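Side-chain contacts in FAD-binding oxidoreductase (Gulosibacter chungangensis, PDB 7PBG), which oxidises 4-ethylphenol by dehydrogenation, using an FAD cofactor that is covalently attached to the chain: residues A[114-119]-A[123-128]; A[160-165]-A[229-234]; A[170-173]-A[177-180]; A[191-196]-A[203-208]. One frame throughout, in Å; residues are numbered along the deposited sequence.

Interaction 1. Residues A[114-119]-A[123-128]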
# COMPACT_ATOMS: atom_id res chain seq x y z
N VAL A 114 -18.51 -11.52 -11.09
CA VAL A 114 -17.55 -10.56 -11.66
C VAL A 114 -18.36 -9.42 -12.27
O VAL A 114 -19.24 -9.70 -13.16
CB VAL A 114 -16.67 -11.25 -12.71
CG1 VAL A 114 -15.78 -10.25 -13.40
CG2 VAL A 114 -15.91 -12.43 -12.11
N LEU A 115 -18.11 -8.19 -11.84
CA LEU A 115 -18.93 -7.02 -12.25
C LEU A 115 -18.29 -6.23 -13.37
O LEU A 115 -19.01 -5.46 -14.01
CB LEU A 115 -19.22 -6.15 -11.04
CG LEU A 115 -20.02 -6.88 -9.98
CD1 LEU A 115 -20.16 -6.03 -8.79
CD2 LEU A 115 -21.40 -7.29 -10.48
N GLU A 116 -16.99 -6.37 -13.57
CA GLU A 116 -16.27 -5.56 -14.57
C GLU A 116 -14.97 -6.28 -14.87
O GLU A 116 -14.28 -6.68 -13.94
CB GLU A 116 -16.05 -4.13 -14.09
CG GLU A 116 -15.38 -3.25 -15.14
CD GLU A 116 -15.32 -1.77 -14.82
OE1 GLU A 116 -15.66 -1.42 -13.69
OE2 GLU A 116 -14.94 -0.97 -15.73
N ILE A 117 -14.58 -6.24 -16.13
CA ILE A 117 -13.22 -6.56 -16.61
C ILE A 117 -12.84 -5.43 -17.56
O ILE A 117 -13.27 -5.40 -18.72
CB ILE A 117 -13.15 -7.92 -17.27
CG1 ILE A 117 -13.60 -9.04 -16.32
CG2 ILE A 117 -11.77 -8.19 -17.84
CD1 ILE A 117 -13.92 -10.29 -17.08
N ASN A 118 -12.08 -4.50 -17.03
CA ASN A 118 -11.71 -3.29 -17.79
C ASN A 118 -10.36 -3.57 -18.43
O ASN A 118 -9.31 -3.52 -17.71
CB ASN A 118 -11.73 -2.08 -16.85
CG ASN A 118 -11.59 -0.78 -17.61
OD1 ASN A 118 -10.78 -0.66 -18.54
ND2 ASN A 118 -12.40 0.20 -17.20
N GLU A 119 -10.33 -3.78 -19.74
CA GLU A 119 -9.03 -4.06 -20.39
C GLU A 119 -8.15 -2.80 -20.45
O GLU A 119 -6.96 -2.91 -20.18
CB GLU A 119 -9.26 -4.58 -21.80
CG GLU A 119 -7.97 -5.01 -22.46
CD GLU A 119 -8.21 -5.78 -23.76
OE1 GLU A 119 -9.36 -5.70 -24.31
OE2 GLU A 119 -7.26 -6.51 -24.17
N TYR A 123 -8.11 -3.72 -14.88
CA TYR A 123 -8.63 -4.13 -13.55
C TYR A 123 -9.90 -4.96 -13.70
O TYR A 123 -10.57 -4.89 -14.70
CB TYR A 123 -8.83 -2.95 -12.63
CG TYR A 123 -9.97 -2.03 -12.97
CD1 TYR A 123 -11.26 -2.26 -12.53
CD2 TYR A 123 -9.77 -0.93 -13.78
CE1 TYR A 123 -12.32 -1.41 -12.85
CE2 TYR A 123 -10.80 -0.06 -14.07
CZ TYR A 123 -12.09 -0.29 -13.62
OH TYR A 123 -13.12 0.56 -13.93
N ALA A 124 -10.25 -5.66 -12.63
CA ALA A 124 -11.53 -6.36 -12.53
C ALA A 124 -12.18 -5.92 -11.23
O ALA A 124 -11.50 -5.37 -10.35
CB ALA A 124 -11.33 -7.85 -12.59
N VAL A 125 -13.47 -6.11 -11.17
CA VAL A 125 -14.28 -5.85 -9.96
C VAL A 125 -14.99 -7.13 -9.57
O VAL A 125 -15.69 -7.75 -10.46
CB VAL A 125 -15.27 -4.68 -10.14
CG1 VAL A 125 -16.12 -4.44 -8.89
CG2 VAL A 125 -14.54 -3.43 -10.59
N VAL A 126 -14.84 -7.53 -8.33
CA VAL A 126 -15.35 -8.85 -7.90
C VAL A 126 -16.25 -8.70 -6.68
O VAL A 126 -16.00 -7.83 -5.82
CB VAL A 126 -14.22 -9.86 -7.64
CG1 VAL A 126 -13.44 -10.10 -8.92
CG2 VAL A 126 -13.28 -9.41 -6.54
N GLU A 127 -17.21 -9.57 -6.60
CA GLU A 127 -17.98 -9.84 -5.37
C GLU A 127 -17.26 -10.93 -4.58
O GLU A 127 -16.35 -11.64 -5.05
CB GLU A 127 -19.43 -10.20 -5.75
CG GLU A 127 -20.14 -9.03 -6.40
CD GLU A 127 -21.62 -9.24 -6.60
OE1 GLU A 127 -22.00 -10.38 -6.94
OE2 GLU A 127 -22.41 -8.29 -6.29
N PRO A 128 -17.70 -11.18 -3.34
CA PRO A 128 -16.99 -12.12 -2.49
C PRO A 128 -16.79 -13.54 -3.05
O PRO A 128 -15.78 -14.14 -2.82
CB PRO A 128 -17.84 -12.14 -1.21
CG PRO A 128 -18.49 -10.79 -1.20
CD PRO A 128 -18.78 -10.44 -2.65
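Val114 faces Val126, Ile117 faces Ala124 and Asn118 faces Tyr123 in an antiparallel hairpin whose strand axes, 114-118 and 123-126, come within 4.6 Å. The register slips by one at Leu115, a beta bulge: Leu115 N donates to Val125 O at 2.8 Å, and Val125 N to Glu116 O. Beyond it, Asn118 and Tyr123 form a hydrogen-bonded pair through both backbone amides. Val114, Ile117 and Ala124 lie on the face packed against helix 132-142. The other face carries Glu116, Asn118, Tyr123 and Val125. There the Tyr123 ring is covered on one face by Asn118 CB in a CH-pi contact, 3.7 Å from the ring centroid. The position of Tyr123 CG between its backbone N and carbonyl carbon (chi1 71°) brings the ring back over the first strand. Glu116, extended, sets OE2 3.0 Å from Tyr123 OH, its carboxylate turned 67° from the ring. Asn118 ND2 donates to Glu116 OE2 at 3.2 Å from above the carboxylate plane, and its OD1 accepts from Leu121 N. With an alanine at Glu116, Asn118 ND2 is likely to lose this acceptor and the Tyr123 hydroxyl its neighbouring carboxylate. Leu115 lies across the Glu127 side chain at about a right angle, CD1 touching CG at 3.8 Å, while Glu127 OE1 accepts from Arg113 N. One face of the hairpin is thus greasy; the other sets carboxylate, amide and phenol together, probably polarising the Tyr123 hydroxyl.

Interaction 2. Residues A[160-165]-A[229-234]. With FAD (flavin-adenine dinucleotide), chain C.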
# COMPACT_ATOMS: atom_id res chain seq x y z
N GLY A 160 -11.45 -12.70 -0.60
CA GLY A 160 -11.16 -13.29 0.72
C GLY A 160 -9.67 -13.44 0.94
O GLY A 160 -9.14 -13.11 2.01
N ASN A 161 -8.93 -13.88 -0.08
CA ASN A 161 -7.47 -14.04 0.06
C ASN A 161 -6.87 -12.66 0.35
O ASN A 161 -5.99 -12.54 1.21
CB ASN A 161 -6.93 -14.67 -1.22
CG ASN A 161 -5.44 -14.85 -1.16
OD1 ASN A 161 -4.68 -13.90 -1.41
ND2 ASN A 161 -5.03 -16.07 -0.83
N THR A 162 -7.31 -11.64 -0.39
CA THR A 162 -6.82 -10.26 -0.23
C THR A 162 -7.00 -9.84 1.22
O THR A 162 -6.07 -9.17 1.73
CB THR A 162 -7.45 -9.32 -1.26
OG1 THR A 162 -7.10 -9.78 -2.57
CG2 THR A 162 -6.95 -7.91 -1.14
N MET A 163 -8.18 -10.10 1.79
CA MET A 163 -8.50 -9.62 3.17
C MET A 163 -7.57 -10.28 4.20
O MET A 163 -7.48 -9.74 5.34
CB MET A 163 -9.93 -9.92 3.58
CG MET A 163 -10.98 -9.51 2.61
SD MET A 163 -11.37 -7.79 2.73
CE MET A 163 -12.13 -7.57 4.34
N GLU A 164 -6.89 -11.37 3.86
CA GLU A 164 -5.89 -12.03 4.73
C GLU A 164 -4.46 -11.58 4.40
O GLU A 164 -3.53 -12.17 4.94
CB GLU A 164 -5.97 -13.55 4.59
CG GLU A 164 -7.09 -14.12 5.43
CD GLU A 164 -6.72 -14.21 6.91
OE1 GLU A 164 -7.23 -13.36 7.70
OE2 GLU A 164 -5.95 -15.15 7.29
N HIS A 165 -4.26 -10.60 3.51
CA HIS A 165 -2.93 -10.26 2.98
C HIS A 165 -2.34 -11.52 2.38
O HIS A 165 -1.13 -11.80 2.53
CB HIS A 165 -1.97 -9.64 4.06
CG HIS A 165 -0.89 -8.80 3.44
ND1 HIS A 165 0.31 -9.33 2.96
CD2 HIS A 165 -0.79 -7.46 3.25
CE1 HIS A 165 1.08 -8.36 2.51
NE2 HIS A 165 0.43 -7.21 2.70
N THR A 229 -18.26 -6.18 0.43
CA THR A 229 -19.29 -6.68 -0.52
C THR A 229 -18.81 -6.49 -1.96
O THR A 229 -19.47 -7.00 -2.89
CB THR A 229 -20.61 -5.98 -0.22
OG1 THR A 229 -20.40 -4.57 -0.36
CG2 THR A 229 -21.09 -6.31 1.18
N ARG A 230 -17.73 -5.79 -2.17
CA ARG A 230 -17.23 -5.51 -3.56
C ARG A 230 -15.79 -5.08 -3.44
O ARG A 230 -15.45 -4.31 -2.48
CB ARG A 230 -18.10 -4.43 -4.22
CG ARG A 230 -17.79 -4.29 -5.71
CD ARG A 230 -18.29 -3.01 -6.34
NE ARG A 230 -19.74 -2.96 -6.27
CZ ARG A 230 -20.53 -2.36 -7.12
NH1 ARG A 230 -20.04 -1.71 -8.17
NH2 ARG A 230 -21.84 -2.45 -6.93
N MET A 231 -14.93 -5.49 -4.39
CA MET A 231 -13.51 -5.15 -4.34
C MET A 231 -12.96 -5.04 -5.76
O MET A 231 -13.30 -5.92 -6.60
CB MET A 231 -12.69 -6.19 -3.59
CG MET A 231 -11.23 -5.80 -3.42
SD MET A 231 -10.29 -7.12 -2.65
CE MET A 231 -10.60 -6.65 -0.95
N GLY A 232 -12.23 -3.96 -6.03
CA GLY A 232 -11.48 -3.89 -7.30
C GLY A 232 -10.16 -4.61 -7.15
O GLY A 232 -9.51 -4.51 -6.07
N MET A 233 -9.75 -5.32 -8.20
CA MET A 233 -8.45 -6.03 -8.20
C MET A 233 -7.74 -5.64 -9.49
O MET A 233 -8.29 -5.97 -10.55
CB MET A 233 -8.57 -7.54 -8.10
CG MET A 233 -7.25 -8.30 -8.16
SD MET A 233 -6.08 -7.69 -6.89
CE MET A 233 -6.99 -8.04 -5.39
N GLN A 234 -6.68 -4.84 -9.39
CA GLN A 234 -5.91 -4.46 -10.61
C GLN A 234 -5.18 -5.70 -11.15
O GLN A 234 -4.77 -6.55 -10.35
CB GLN A 234 -5.00 -3.30 -10.24
CG GLN A 234 -5.80 -2.10 -9.81
CD GLN A 234 -4.99 -0.95 -9.32
OE1 GLN A 234 -3.81 -1.08 -9.03
NE2 GLN A 234 -5.65 0.19 -9.26
PA FAD C . -11.98 -16.52 3.07
O1A FAD C . -11.95 -17.73 3.94
O2A FAD C . -13.28 -16.17 2.38
O5B FAD C . -11.55 -15.29 3.93
C5B FAD C . -10.44 -15.34 4.82
C4B FAD C . -10.69 -14.35 5.93
O4B FAD C . -10.73 -12.99 5.41
C3B FAD C . -12.03 -14.51 6.68
O3B FAD C . -11.95 -15.51 7.68
C2B FAD C . -12.29 -13.08 7.17
O2B FAD C . -11.54 -12.85 8.35
C1B FAD C . -11.79 -12.25 6.00
N9A FAD C . -12.77 -11.98 4.99
C8A FAD C . -12.92 -12.65 3.81
N7A FAD C . -13.89 -12.16 3.09
C5A FAD C . -14.44 -11.16 3.85
C6A FAD C . -15.47 -10.25 3.59
N6A FAD C . -16.21 -10.27 2.48
N1A FAD C . -15.76 -9.36 4.57
C2A FAD C . -14.99 -9.35 5.69
N3A FAD C . -13.98 -10.14 6.02
C4A FAD C . -13.76 -11.03 5.04
N1 FAD C . -2.69 -18.66 0.87
C2 FAD C . -2.09 -17.73 0.14
O2 FAD C . -2.34 -16.51 0.31
N3 FAD C . -1.25 -18.06 -0.86
C4 FAD C . -0.90 -19.35 -1.14
O4 FAD C . -0.18 -19.60 -2.12
C4X FAD C . -1.47 -20.35 -0.37
N5 FAD C . -1.12 -21.59 -0.62
C5X FAD C . -1.70 -22.56 0.16
C6 FAD C . -1.36 -23.89 -0.11
C7 FAD C . -1.95 -24.94 0.57
C7M FAD C . -1.56 -26.37 0.24
C8 FAD C . -2.92 -24.65 1.56
C8M FAD C . -3.57 -25.75 2.33
C9 FAD C . -3.23 -23.34 1.85
C9A FAD C . -2.66 -22.26 1.16
N10 FAD C . -3.00 -20.93 1.39
C10 FAD C . -2.42 -19.93 0.62
C1' FAD C . -4.05 -20.54 2.36
C2' FAD C . -5.46 -20.48 1.75
O2' FAD C . -5.70 -21.63 0.87
C3' FAD C . -5.75 -19.23 0.89
O3' FAD C . -5.24 -18.08 1.52
C4' FAD C . -7.22 -18.99 0.55
O4' FAD C . -7.33 -18.20 -0.65
C5' FAD C . -7.94 -18.32 1.68
O5' FAD C . -9.32 -18.69 1.73
P FAD C . -10.45 -17.84 0.99
O1P FAD C . -11.65 -18.71 0.81
O2P FAD C . -9.80 -17.26 -0.23
O3P FAD C . -10.78 -16.65 2.01
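Thr162 lays its CG2 methyl against Met231 SD at 3.7 Å, threonine and thioether crossing at a slant. Its OG1 points along the backbone-N side (chi1 -61°), where it bonds to Val158 O one helical turn back and meets the methyl of Met233 tip to tip, OG1 to CE 3.3 Å. Met233 reaches this point because its chain bends at both chi2 and chi3. Met163 and Met231 slide past each other in opposite directions, Met163 SD lying 3.9 Å from Met231 CE. The sulfur and methyl groups form a buried apolar layer between helix 158-163 and strand 226-237.

The far side of the helix belongs to FAD. Met163, curled at chi2 and chi3, follows the adenine with its CE 3.6 Å from FAD N3A, so one side chain touches both strand and cofactor. Asn161 ND2 donates to FAD O4' at 3.1 Å and to FAD O2 at 3.0 Å, joining the ribityl chain to the flavin ring; its OD1 accepts from His175, which settles the turn of the amide. Glu164 packs CG on the ribose carbons, its carboxylate held by Lys518 and Arg477. The lack of a side chain on Gly160 lets the helix lie close to the pyrophosphate; a CB there would clash with FAD O3P. His165, at positive phi, closes the helix as the C-prime residue of a Schellman motif. Here a short helix lies between the sheet and the extended dinucleotide, within an FAD-binding domain of the PCMH family.

Interaction 3. Residues A[170-173]-A[177-180]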
# COMPACT_ATOMS: atom_id res chain seq x y z
N THR A 170 2.92 -14.26 -9.28
CA THR A 170 3.30 -13.45 -10.47
C THR A 170 3.99 -12.17 -9.99
O THR A 170 4.15 -11.94 -8.80
CB THR A 170 2.16 -13.21 -11.44
OG1 THR A 170 1.40 -12.07 -11.02
CG2 THR A 170 1.27 -14.42 -11.63
N PRO A 171 4.38 -11.24 -10.89
CA PRO A 171 4.85 -9.94 -10.39
C PRO A 171 3.76 -9.23 -9.55
O PRO A 171 4.11 -8.42 -8.72
CB PRO A 171 5.14 -9.15 -11.66
CG PRO A 171 5.50 -10.23 -12.64
CD PRO A 171 4.52 -11.35 -12.34
N TYR A 172 2.49 -9.55 -9.80
CA TYR A 172 1.33 -9.03 -8.99
C TYR A 172 1.05 -9.92 -7.78
O TYR A 172 -0.11 -9.92 -7.30
CB TYR A 172 0.08 -8.85 -9.88
CG TYR A 172 0.04 -7.56 -10.65
CD1 TYR A 172 1.15 -7.07 -11.33
CD2 TYR A 172 -1.11 -6.81 -10.70
CE1 TYR A 172 1.09 -5.88 -12.04
CE2 TYR A 172 -1.18 -5.60 -11.39
CZ TYR A 172 -0.09 -5.16 -12.10
OH TYR A 172 -0.21 -3.98 -12.77
N ALA A 173 2.06 -10.57 -7.18
CA ALA A 173 1.88 -11.55 -6.09
C ALA A 173 1.25 -10.90 -4.86
O ALA A 173 0.63 -11.63 -4.06
CB ALA A 173 3.22 -12.20 -5.76
N MET A 177 -1.49 -5.04 -2.59
CA MET A 177 -0.97 -3.91 -3.42
C MET A 177 -1.92 -3.63 -4.59
O MET A 177 -2.13 -2.45 -4.93
CB MET A 177 0.41 -4.29 -3.97
CG MET A 177 1.08 -3.27 -4.85
SD MET A 177 2.84 -3.80 -5.08
CE MET A 177 3.27 -4.44 -3.47
N TRP A 178 -2.54 -4.65 -5.14
CA TRP A 178 -3.35 -4.51 -6.37
C TRP A 178 -4.84 -4.37 -6.09
O TRP A 178 -5.55 -3.97 -7.01
CB TRP A 178 -2.99 -5.63 -7.34
CG TRP A 178 -1.52 -5.58 -7.56
CD1 TRP A 178 -0.58 -6.45 -7.08
CD2 TRP A 178 -0.79 -4.51 -8.18
NE1 TRP A 178 0.67 -6.03 -7.43
CE2 TRP A 178 0.57 -4.85 -8.11
CE3 TRP A 178 -1.17 -3.32 -8.82
CZ2 TRP A 178 1.57 -4.05 -8.65
CZ3 TRP A 178 -0.17 -2.51 -9.34
CH2 TRP A 178 1.17 -2.87 -9.24
N ARG A 179 -5.26 -4.65 -4.85
CA ARG A 179 -6.57 -4.26 -4.29
C ARG A 179 -6.76 -2.76 -4.52
O ARG A 179 -5.91 -1.97 -4.07
CB ARG A 179 -6.58 -4.59 -2.81
CG ARG A 179 -7.84 -4.15 -2.05
CD ARG A 179 -7.56 -4.18 -0.58
NE ARG A 179 -6.69 -3.06 -0.23
CZ ARG A 179 -5.75 -3.06 0.71
NH1 ARG A 179 -5.56 -4.12 1.45
NH2 ARG A 179 -5.00 -2.00 0.89
N CYS A 180 -7.91 -2.33 -5.04
CA CYS A 180 -8.19 -0.89 -5.11
C CYS A 180 -9.69 -0.63 -5.18
O CYS A 180 -10.33 -1.01 -6.18
CB CYS A 180 -7.49 -0.30 -6.33
SG CYS A 180 -7.53 1.51 -6.29
O HOH W 1 3.02 -7.50 -6.26
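Two large aromatic rings lie almost flat on each other: Tyr172 and the six-membered ring of Trp178 stack face to face, centroids 3.8 Å apart and planes only 13° from parallel. Trp178 CE2 sits over the centre of the phenol ring, whereas Tyr172 CE2 lies above the indole toward its rim, 3.4 Å from Trp178 CD2. The tyrosine crosses the indole at roughly a right angle to the direction of the tryptophan side chain. Its CB adds a CH-pi contact over the five-membered ring, 4.0 Å from that centroid. Met177 CG covers the opposite face of the indole, which is therefore sandwiched.

Around the edge the contact turns polar. In the indole plane a water accepts from Trp178 NE1 at 3.0 Å and donates to Pro171 O at 2.8 Å, tying the indole to the loop. That loop is a type I turn from Thr170 to Ala173, and Thr170 OG1 accepts from Tyr172 N at 3.0 Å, fixing the root of the tyrosine. The phenol hydroxyl bonds to Arg436 of the second subunit, and Met269 of that subunit packs on Trp178. Were Trp178 a leucine, a gap would probably open over one face of the phenol ring, that ring would be freer to turn and the bridging water would lose its donor. The stack fastens the loop before helix 175-178 to the end of that helix, where strand 179-186 begins; an ST turn within a type I beta turn carries the tyrosine, at the subunit interface of the FAD-binding domain.

Interaction 4. Residues A[191-196]-A[203-208]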
# COMPACT_ATOMS: atom_id res chain seq x y z
N VAL A 191 -22.97 1.66 4.87
CA VAL A 191 -22.12 1.25 3.71
C VAL A 191 -21.06 2.34 3.53
O VAL A 191 -21.42 3.55 3.41
CB VAL A 191 -22.89 1.01 2.41
CG1 VAL A 191 -21.94 0.64 1.30
CG2 VAL A 191 -23.93 -0.08 2.55
N LEU A 192 -19.81 1.89 3.43
CA LEU A 192 -18.64 2.75 3.16
C LEU A 192 -18.07 2.32 1.81
O LEU A 192 -17.91 1.11 1.57
CB LEU A 192 -17.62 2.51 4.26
CG LEU A 192 -16.19 2.97 3.96
CD1 LEU A 192 -16.15 4.49 4.05
CD2 LEU A 192 -15.18 2.38 4.96
N ARG A 193 -17.73 3.28 0.96
CA ARG A 193 -16.94 3.04 -0.26
C ARG A 193 -15.60 3.74 -0.06
O ARG A 193 -15.57 5.00 0.16
CB ARG A 193 -17.73 3.49 -1.48
CG ARG A 193 -18.92 2.59 -1.79
CD ARG A 193 -19.60 3.00 -3.04
NE ARG A 193 -20.53 1.95 -3.48
CZ ARG A 193 -21.10 1.89 -4.67
NH1 ARG A 193 -20.88 2.82 -5.59
NH2 ARG A 193 -21.86 0.83 -4.95
N THR A 194 -14.52 2.96 -0.14
CA THR A 194 -13.16 3.45 0.20
C THR A 194 -12.66 4.31 -0.96
O THR A 194 -13.14 4.13 -2.13
CB THR A 194 -12.19 2.34 0.53
OG1 THR A 194 -12.06 1.52 -0.64
CG2 THR A 194 -12.66 1.55 1.73
N GLY A 195 -11.79 5.21 -0.66
CA GLY A 195 -11.03 5.95 -1.68
C GLY A 195 -11.93 6.79 -2.55
O GLY A 195 -12.84 7.50 -2.04
N MET A 196 -11.73 6.73 -3.87
CA MET A 196 -12.50 7.55 -4.82
C MET A 196 -13.96 7.04 -4.97
O MET A 196 -14.77 7.77 -5.52
CB MET A 196 -11.76 7.58 -6.16
CG MET A 196 -10.41 8.19 -6.03
SD MET A 196 -10.48 9.91 -5.37
CE MET A 196 -11.74 10.61 -6.39
N GLU A 203 -14.82 7.74 -11.73
CA GLU A 203 -14.46 6.51 -12.44
C GLU A 203 -13.15 5.94 -11.86
O GLU A 203 -12.60 4.99 -12.47
CB GLU A 203 -14.37 6.83 -13.94
CG GLU A 203 -15.73 7.13 -14.59
CD GLU A 203 -15.69 7.52 -16.07
OE1 GLU A 203 -14.77 8.24 -16.46
OE2 GLU A 203 -16.63 7.13 -16.84
N ALA A 204 -12.58 6.54 -10.81
CA ALA A 204 -11.24 6.17 -10.31
C ALA A 204 -11.30 5.29 -9.04
O ALA A 204 -10.24 5.00 -8.47
CB ALA A 204 -10.48 7.45 -10.04
N TRP A 205 -12.48 4.80 -8.66
CA TRP A 205 -12.64 3.94 -7.45
C TRP A 205 -11.61 2.79 -7.49
O TRP A 205 -10.95 2.54 -6.48
CB TRP A 205 -14.04 3.39 -7.39
CG TRP A 205 -14.41 2.73 -6.10
CD1 TRP A 205 -13.76 2.80 -4.90
CD2 TRP A 205 -15.60 1.98 -5.86
NE1 TRP A 205 -14.47 2.15 -3.93
CE2 TRP A 205 -15.58 1.59 -4.51
CE3 TRP A 205 -16.71 1.62 -6.66
CZ2 TRP A 205 -16.62 0.86 -3.94
CZ3 TRP A 205 -17.75 0.92 -6.08
CH2 TRP A 205 -17.66 0.48 -4.76
N HIS A 206 -11.43 2.14 -8.64
CA HIS A 206 -10.51 0.97 -8.74
C HIS A 206 -9.19 1.34 -9.40
O HIS A 206 -8.43 0.43 -9.70
CB HIS A 206 -11.25 -0.20 -9.46
CG HIS A 206 -12.62 -0.42 -8.89
ND1 HIS A 206 -12.79 -0.75 -7.55
CD2 HIS A 206 -13.86 -0.32 -9.43
CE1 HIS A 206 -14.09 -0.84 -7.30
NE2 HIS A 206 -14.78 -0.63 -8.43
N LEU A 207 -8.91 2.64 -9.60
CA LEU A 207 -7.68 3.10 -10.25
C LEU A 207 -6.71 3.69 -9.24
O LEU A 207 -5.54 3.44 -9.36
CB LEU A 207 -7.99 4.17 -11.30
CG LEU A 207 -9.08 3.81 -12.29
CD1 LEU A 207 -9.33 4.97 -13.23
CD2 LEU A 207 -8.69 2.57 -13.06
N TYR A 208 -7.20 4.47 -8.30
CA TYR A 208 -6.32 5.28 -7.43
C TYR A 208 -6.72 5.01 -5.98
O TYR A 208 -7.81 5.36 -5.58
CB TYR A 208 -6.45 6.75 -7.77
CG TYR A 208 -5.63 7.62 -6.87
CD1 TYR A 208 -4.26 7.58 -6.91
CD2 TYR A 208 -6.24 8.42 -5.92
CE1 TYR A 208 -3.49 8.36 -6.05
CE2 TYR A 208 -5.48 9.22 -5.07
CZ TYR A 208 -4.10 9.19 -5.14
OH TYR A 208 -3.34 9.95 -4.26
O HOH W 2 -10.13 4.46 -4.73
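Arg193 stretches across Trp205, joining the edge strand 191-193 of the antiparallel sheet in the FAD-binding domain to the loop that follows it. The arginine runs extended from CG to NE and meets the indole along its length, Arg193 CG 3.6 Å from Trp205 CZ2 and NE 3.5 Å from CH2. CH2 sits over one guanidinium face, the two planes 27° apart. Nearer the chain, Met196 CG packs on Ala204 CB at 4.1 Å and touches the edge of the Tyr208 ring at CD2.

The next shell orients these groups. Arg193 NH2 forms a salt bridge to Glu183, which also touches Trp205; His206 CE1 lies over a face of the indole, and Thr194 OG1 bonds to Glu217. Ala204 O accepts from both Leu207 N and Tyr208 N, a tight turn that leaves Trp205 O and Tyr208 O to a shared water. The second subunit closes the outside, with Gln497 bonded to Gly195 O and Arg193 O, and His439 meeting Tyr208 edge to face. Between the two segments that one water, in the plane of the indole, accepts from Met196 N at 2.9 Å and donates to Trp205 O at 2.7 Å and Tyr208 O at 2.6 Å.

All four contacts gather around one antiparallel sheet, with strand 226-237 running through its middle. Interaction 1 joins interaction 2 by Ala124 O to Met233 N and Val126 N to Met231 O, both 2.8 Å. On the other edge of that strand interaction 3 bonds through Trp178 O to Gln234 N. His206 of interaction 4 connects widely: ND1 lies 2.8 Å from Cys180 O, CD2 rests on Val125 CG2 at 3.4 Å, and its carbonyl meets Gln234 NE2. Interaction 2 alone touches FAD; the side chains of Glu127, Thr194 and Trp178 lie about 9, 12 and 13 Å from it. Interactions 3 and 4, with centres 17 Å apart, both reach the second subunit, as does Gln234 of interaction 2.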